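Local coordinates for N-acyl-D-glutamate deacylase (Bordetella bronchiseptica, PDB 3GIP), which catalyses the hydrolysis of N-acyl-D-glutamate to D-glutamate and a carboxylate, as a zinc-containing member of the amidohydrolase superfamily, at residues M137-A142 and A415-L420; R212-S217 and A409-F414. All coordinates share one frame; numbering follows the deposited sequence.

Contact 1 (M137-A142 and A415-L420); sequences MINVAA and AERGVL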
loop_
_atom_site.group_PDB
_atom_site.type_symbol
_atom_site.label_atom_id
_atom_site.label_comp_id
_atom_site.label_asym_id
_atom_site.label_seq_id
_atom_site.Cartn_x
_atom_site.Cartn_y
_atom_site.Cartn_z
ATOM N N MET A 137 -13.454 3.951 7.246
ATOM C CA MET A 137 -14.039 4.728 6.157
ATOM C C MET A 137 -14.002 3.946 4.848
ATOM O O MET A 137 -14.905 4.059 4.015
ATOM C CB MET A 137 -13.278 6.045 5.978
ATOM C CG MET A 137 -13.916 6.989 4.970
ATOM S SD MET A 137 -15.537 7.577 5.509
ATOM C CE MET A 137 -15.049 8.936 6.592
ATOM N N ILE A 138 -12.942 3.169 4.669
ATOM C CA ILE A 138 -12.771 2.354 3.473
ATOM C C ILE A 138 -12.541 0.906 3.897
ATOM O O ILE A 138 -12.401 0.617 5.089
ATOM C CB ILE A 138 -11.563 2.834 2.619
ATOM C CG1 ILE A 138 -10.257 2.672 3.400
ATOM C CG2 ILE A 138 -11.758 4.290 2.220
ATOM C CD1 ILE A 138 -9.007 2.983 2.572
ATOM N N ASN A 139 -12.503 -0.006 2.931
ATOM C CA ASN A 139 -12.291 -1.414 3.252
ATOM C C ASN A 139 -10.856 -1.646 3.688
ATOM O O ASN A 139 -9.930 -0.984 3.209
ATOM C CB ASN A 139 -12.622 -2.293 2.048
ATOM C CG ASN A 139 -14.038 -2.094 1.568
ATOM O OD1 ASN A 139 -14.269 -1.710 0.419
ATOM N ND2 ASN A 139 -15.001 -2.346 2.448
ATOM N N VAL A 140 -10.676 -2.597 4.599
ATOM C CA VAL A 140 -9.355 -2.902 5.124
ATOM C C VAL A 140 -8.985 -4.379 5.105
ATOM O O VAL A 140 -9.698 -5.220 5.654
ATOM C CB VAL A 140 -9.223 -2.411 6.582
ATOM C CG1 VAL A 140 -7.821 -2.693 7.106
ATOM C CG2 VAL A 140 -9.542 -0.927 6.658
ATOM N N ALA A 141 -7.862 -4.682 4.461
ATOM C CA ALA A 141 -7.330 -6.039 4.406
ATOM C C ALA A 141 -6.024 -5.904 5.174
ATOM O O ALA A 141 -5.365 -4.864 5.087
ATOM C CB ALA A 141 -7.062 -6.460 2.967
ATOM N N ALA A 142 -5.642 -6.931 5.927
ATOM C CA ALA A 142 -4.425 -6.827 6.717
ATOM C C ALA A 142 -3.435 -7.971 6.618
ATOM O O ALA A 142 -3.807 -9.145 6.584
ATOM C CB ALA A 142 -4.789 -6.601 8.184
ATOM N N ALA A 415 -12.723 -11.485 -3.232
ATOM C CA ALA A 415 -13.875 -11.922 -3.999
ATOM C C ALA A 415 -14.914 -10.811 -4.035
ATOM O O ALA A 415 -15.120 -10.101 -3.048
ATOM C CB ALA A 415 -14.473 -13.180 -3.380
ATOM N N GLU A 416 -15.550 -10.660 -5.189
ATOM C CA GLU A 416 -16.590 -9.661 -5.389
ATOM C C GLU A 416 -16.134 -8.214 -5.226
ATOM O O GLU A 416 -16.917 -7.349 -4.836
ATOM C CB GLU A 416 -17.768 -9.950 -4.456
ATOM C CG GLU A 416 -18.366 -11.333 -4.667
ATOM C CD GLU A 416 -18.867 -11.541 -6.084
ATOM O OE1 GLU A 416 -19.081 -12.709 -6.475
ATOM O OE2 GLU A 416 -19.055 -10.539 -6.809
ATOM N N ARG A 417 -14.865 -7.956 -5.528
ATOM C CA ARG A 417 -14.312 -6.607 -5.459
ATOM C C ARG A 417 -13.317 -6.397 -6.586
ATOM O O ARG A 417 -12.792 -7.356 -7.150
ATOM C CB ARG A 417 -13.605 -6.356 -4.123
ATOM C CG ARG A 417 -14.545 -6.193 -2.956
ATOM C CD ARG A 417 -13.813 -5.788 -1.689
ATOM N NE ARG A 417 -14.659 -6.034 -0.529
ATOM C CZ ARG A 417 -15.684 -5.271 -0.169
ATOM N NH1 ARG A 417 -15.992 -4.188 -0.869
ATOM N NH2 ARG A 417 -16.424 -5.617 0.877
ATOM N N GLY A 418 -13.064 -5.134 -6.910
ATOM C CA GLY A 418 -12.113 -4.815 -7.958
ATOM C C GLY A 418 -12.655 -4.858 -9.372
ATOM O O GLY A 418 -11.900 -4.690 -10.329
ATOM N N VAL A 419 -13.956 -5.083 -9.515
ATOM C CA VAL A 419 -14.576 -5.134 -10.835
ATOM C C VAL A 419 -16.005 -4.621 -10.775
ATOM O O VAL A 419 -16.701 -4.810 -9.778
ATOM C CB VAL A 419 -14.621 -6.577 -11.396
ATOM C CG1 VAL A 419 -13.218 -7.069 -11.712
ATOM C CG2 VAL A 419 -15.293 -7.498 -10.389
ATOM N N LEU A 420 -16.439 -3.957 -11.838
ATOM C CA LEU A 420 -17.806 -3.470 -11.885
ATOM C C LEU A 420 -18.630 -4.489 -12.661
ATOM O O LEU A 420 -18.668 -4.471 -13.890
ATOM C CB LEU A 420 -17.884 -2.096 -12.566
ATOM C CG LEU A 420 -17.199 -0.924 -11.853
ATOM C CD1 LEU A 420 -17.514 0.364 -12.597
ATOM C CD2 LEU A 420 -17.677 -0.823 -10.404
#
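Asn139 lays its carboxamide over one face of the Arg417 guanidinium, the two side chains arriving from opposite directions. Asn139 CG stands 3.7 Å above the guanidinium plane and is displaced toward its rim. The guanidinium atom nearest to Asn139 CG is Arg417 NH1, at 3.8 Å. The amide and guanidinium planes are inclined by 44°, a tilted overlap in place of a flat stack. The backbones remain well apart, with Asn139 CA 10.3 Å from Arg417 CA. Arginine suits this gap: its CG sits beside the backbone N (chi1 -73°), and the outstretched chain beyond carries the guanidinium about half-way across, where the shorter Asn139 side chain bridges the rest. Asn139 begins strand 139-145, one of the parallel strands of the TIM-like barrel characteristic of amidohydrolases, and lies at the end opposite to the one where this superfamily places its metals. The loop 415-420 leads from helix 406-412 to strand 428-431, and Arg417 joins this loop to the start of strand 139-145. Arg417 NH1 forms a salt bridge with Asp427 OD2, which probably offsets its buried charge, while Trp425 makes a cation-pi contact with the same side chain.

Contact 2 (R212-S217 and A409-F414); sequences RRLHTS and ARVFGF
Val411 and Leu214 bring together helix 406-412 and strand 214-218. Val411 offers two surfaces to the leucine: its CG1 methyl lies 4.2 Å from Leu214 CD2, and its carbonyl oxygen is 3.5 Å from Leu214 CD1. Being short and beta-branched, the valine puts a methyl directly against the leucine.

Phe412 comes next. Its ring receives Leu214 CD1 over one face, near one side of the ring: Phe412 CD1 is only 3.2 Å from that methyl and Phe412 CE1 3.4 Å, a tight fit. The two side chains cross at about a right angle. A chi2 of -89° turns the Phe412 ring so that a face meets the leucine methyl. Farther along the strand, Thr216 CG2 approaches Phe412 CE1 obliquely at 4.2 Å. Leu214 and Thr216, two residues apart on the strand, point to the same side. They also touch Val245, while Phe412 reaches Val65 and Val91 and Thr216 reaches Leu143. Phe412 therefore probably helps to fill the barrel interior from the end away from zinc, which is bound by Cys95, His218 and His248; the Thr216 side chain lies about 9 Å from this metal.

Gly413 follows with a positive phi (77°), a conformation glycine adopts easily, and lets the chain turn out of the helix. Phe414 N then donates to Ala409 O at 2.8 Å, and the Phe414 ring receives Phe412 CB over one face.

No hydrogen bond joins the two segments. Methyl groups and an aromatic face supply the contact, so dispersion and fit of shape, rather than directed bonds, probably hold the end of the helix to the strand.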
loop_
_atom_site.group_PDB
_atom_site.type_symbol
_atom_site.label_atom_id
_atom_site.label_comp_id
_atom_site.label_asym_id
_atom_site.label_seq_id
_atom_site.Cartn_x
_atom_site.Cartn_y
_atom_site.Cartn_z
ATOM N N ARG A 212 -2.965 -20.633 0.889
ATOM C CA ARG A 212 -3.071 -19.773 -0.284
ATOM C C ARG A 212 -3.051 -18.301 0.111
ATOM O O ARG A 212 -3.859 -17.506 -0.370
ATOM C CB ARG A 212 -4.351 -20.091 -1.062
ATOM C CG ARG A 212 -4.419 -21.528 -1.558
ATOM C CD ARG A 212 -5.689 -21.789 -2.348
ATOM N NE ARG A 212 -5.793 -23.187 -2.761
ATOM C CZ ARG A 212 -5.918 -24.210 -1.919
ATOM N NH1 ARG A 212 -5.957 -23.996 -0.609
ATOM N NH2 ARG A 212 -6.002 -25.448 -2.387
ATOM N N ARG A 213 -2.125 -17.951 0.998
ATOM C CA ARG A 213 -1.981 -16.575 1.451
ATOM C C ARG A 213 -0.666 -16.014 0.919
ATOM O O ARG A 213 0.164 -16.754 0.392
ATOM C CB ARG A 213 -2.036 -16.508 2.981
ATOM C CG ARG A 213 -3.359 -17.014 3.565
ATOM C CD ARG A 213 -4.563 -16.231 3.044
ATOM N NE ARG A 213 -5.823 -16.912 3.346
ATOM C CZ ARG A 213 -6.410 -16.926 4.539
ATOM N NH1 ARG A 213 -5.867 -16.288 5.566
ATOM N NH2 ARG A 213 -7.538 -17.605 4.710
ATOM N N LEU A 214 -0.469 -14.711 1.069
ATOM C CA LEU A 214 0.714 -14.048 0.529
ATOM C C LEU A 214 1.912 -13.762 1.415
ATOM O O LEU A 214 1.834 -13.756 2.645
ATOM C CB LEU A 214 0.304 -12.699 -0.065
ATOM C CG LEU A 214 -0.596 -12.603 -1.289
ATOM C CD1 LEU A 214 -1.221 -11.220 -1.330
ATOM C CD2 LEU A 214 0.215 -12.863 -2.548
ATOM N N HIS A 215 3.031 -13.523 0.738
ATOM C CA HIS A 215 4.256 -13.079 1.375
ATOM C C HIS A 215 4.547 -11.813 0.583
ATOM O O HIS A 215 4.862 -11.899 -0.607
ATOM C CB HIS A 215 5.453 -14.006 1.168
ATOM C CG HIS A 215 6.753 -13.381 1.588
ATOM N ND1 HIS A 215 7.970 -13.743 1.051
ATOM C CD2 HIS A 215 7.016 -12.398 2.482
ATOM C CE1 HIS A 215 8.926 -13.009 1.595
ATOM N NE2 HIS A 215 8.374 -12.184 2.467
ATOM N N THR A 216 4.393 -10.651 1.206
ATOM C CA THR A 216 4.705 -9.396 0.524
ATOM C C THR A 216 6.034 -8.990 1.143
ATOM O O THR A 216 6.274 -9.238 2.329
ATOM C CB THR A 216 3.635 -8.312 0.765
ATOM O OG1 THR A 216 3.630 -7.928 2.145
ATOM C CG2 THR A 216 2.258 -8.834 0.376
ATOM N N SER A 217 6.909 -8.365 0.364
ATOM C CA SER A 217 8.208 -8.032 0.913
ATOM C C SER A 217 8.886 -6.731 0.539
ATOM O O SER A 217 8.950 -6.353 -0.633
ATOM C CB SER A 217 9.187 -9.177 0.603
ATOM O OG SER A 217 10.493 -8.900 1.094
ATOM N N ALA A 409 -7.241 -7.329 -6.655
ATOM C CA ALA A 409 -8.246 -8.269 -6.161
ATOM C C ALA A 409 -7.810 -9.704 -6.442
ATOM O O ALA A 409 -8.010 -10.600 -5.618
ATOM C CB ALA A 409 -9.599 -7.986 -6.812
ATOM N N ARG A 410 -7.207 -9.917 -7.608
ATOM C CA ARG A 410 -6.730 -11.243 -8.000
ATOM C C ARG A 410 -5.530 -11.679 -7.165
ATOM O O ARG A 410 -5.453 -12.821 -6.718
ATOM C CB ARG A 410 -6.346 -11.240 -9.482
ATOM C CG ARG A 410 -5.539 -12.452 -9.931
ATOM C CD ARG A 410 -6.338 -13.746 -9.835
ATOM N NE ARG A 410 -5.551 -14.892 -10.289
ATOM C CZ ARG A 410 -4.589 -15.475 -9.578
ATOM N NH1 ARG A 410 -4.288 -15.029 -8.365
ATOM N NH2 ARG A 410 -3.917 -16.500 -10.086
ATOM N N VAL A 411 -4.597 -10.759 -6.956
ATOM C CA VAL A 411 -3.391 -11.049 -6.193
ATOM C C VAL A 411 -3.667 -11.293 -4.712
ATOM O O VAL A 411 -3.117 -12.222 -4.117
ATOM C CB VAL A 411 -2.369 -9.888 -6.335
ATOM C CG1 VAL A 411 -1.194 -10.091 -5.397
ATOM C CG2 VAL A 411 -1.878 -9.809 -7.781
ATOM N N PHE A 412 -4.533 -10.471 -4.130
ATOM C CA PHE A 412 -4.854 -10.571 -2.711
ATOM C C PHE A 412 -6.058 -11.439 -2.369
ATOM O O PHE A 412 -6.350 -11.661 -1.193
ATOM C CB PHE A 412 -5.021 -9.164 -2.134
ATOM C CG PHE A 412 -3.723 -8.429 -1.990
ATOM C CD1 PHE A 412 -2.976 -8.540 -0.821
ATOM C CD2 PHE A 412 -3.204 -7.687 -3.049
ATOM C CE1 PHE A 412 -1.728 -7.929 -0.708
ATOM C CE2 PHE A 412 -1.954 -7.072 -2.947
ATOM C CZ PHE A 412 -1.215 -7.195 -1.772
ATOM N N GLY A 413 -6.754 -11.926 -3.390
ATOM C CA GLY A 413 -7.894 -12.797 -3.157
ATOM C C GLY A 413 -9.184 -12.142 -2.710
ATOM O O GLY A 413 -9.930 -12.718 -1.914
ATOM N N PHE A 414 -9.463 -10.947 -3.214
ATOM C CA PHE A 414 -10.687 -10.251 -2.846
ATOM C C PHE A 414 -11.840 -10.642 -3.751
ATOM O O PHE A 414 -11.931 -10.190 -4.894
ATOM C CB PHE A 414 -10.500 -8.734 -2.906
ATOM C CG PHE A 414 -9.426 -8.219 -2.001
ATOM C CD1 PHE A 414 -9.229 -8.777 -0.741
ATOM C CD2 PHE A 414 -8.622 -7.157 -2.395
ATOM C CE1 PHE A 414 -8.250 -8.285 0.109
ATOM C CE2 PHE A 414 -7.638 -6.658 -1.548
ATOM C CZ PHE A 414 -7.452 -7.225 -0.294
#

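In the fold
Coming from the N terminus, the chain has already built barrel strands 57-64 and 87-92 when it reaches strand 139-145, where contact 1 begins. Then, with strand 183-187 between them in the barrel wall, comes strand 214-218, which begins contact 2. The partners arrive much later and in direct succession: 409-414 closes contact 2 after 191 intervening residues, and 415-420 closes contact 1 after 272. The inner loop therefore lies wholly within the outer one, and the two do not cross. They also touch, Ala141 CB lying 3.4 Å from Phe414 CZ. Together they tie two parallel barrel strands to one helix-and-loop passage leading toward strand 428-431.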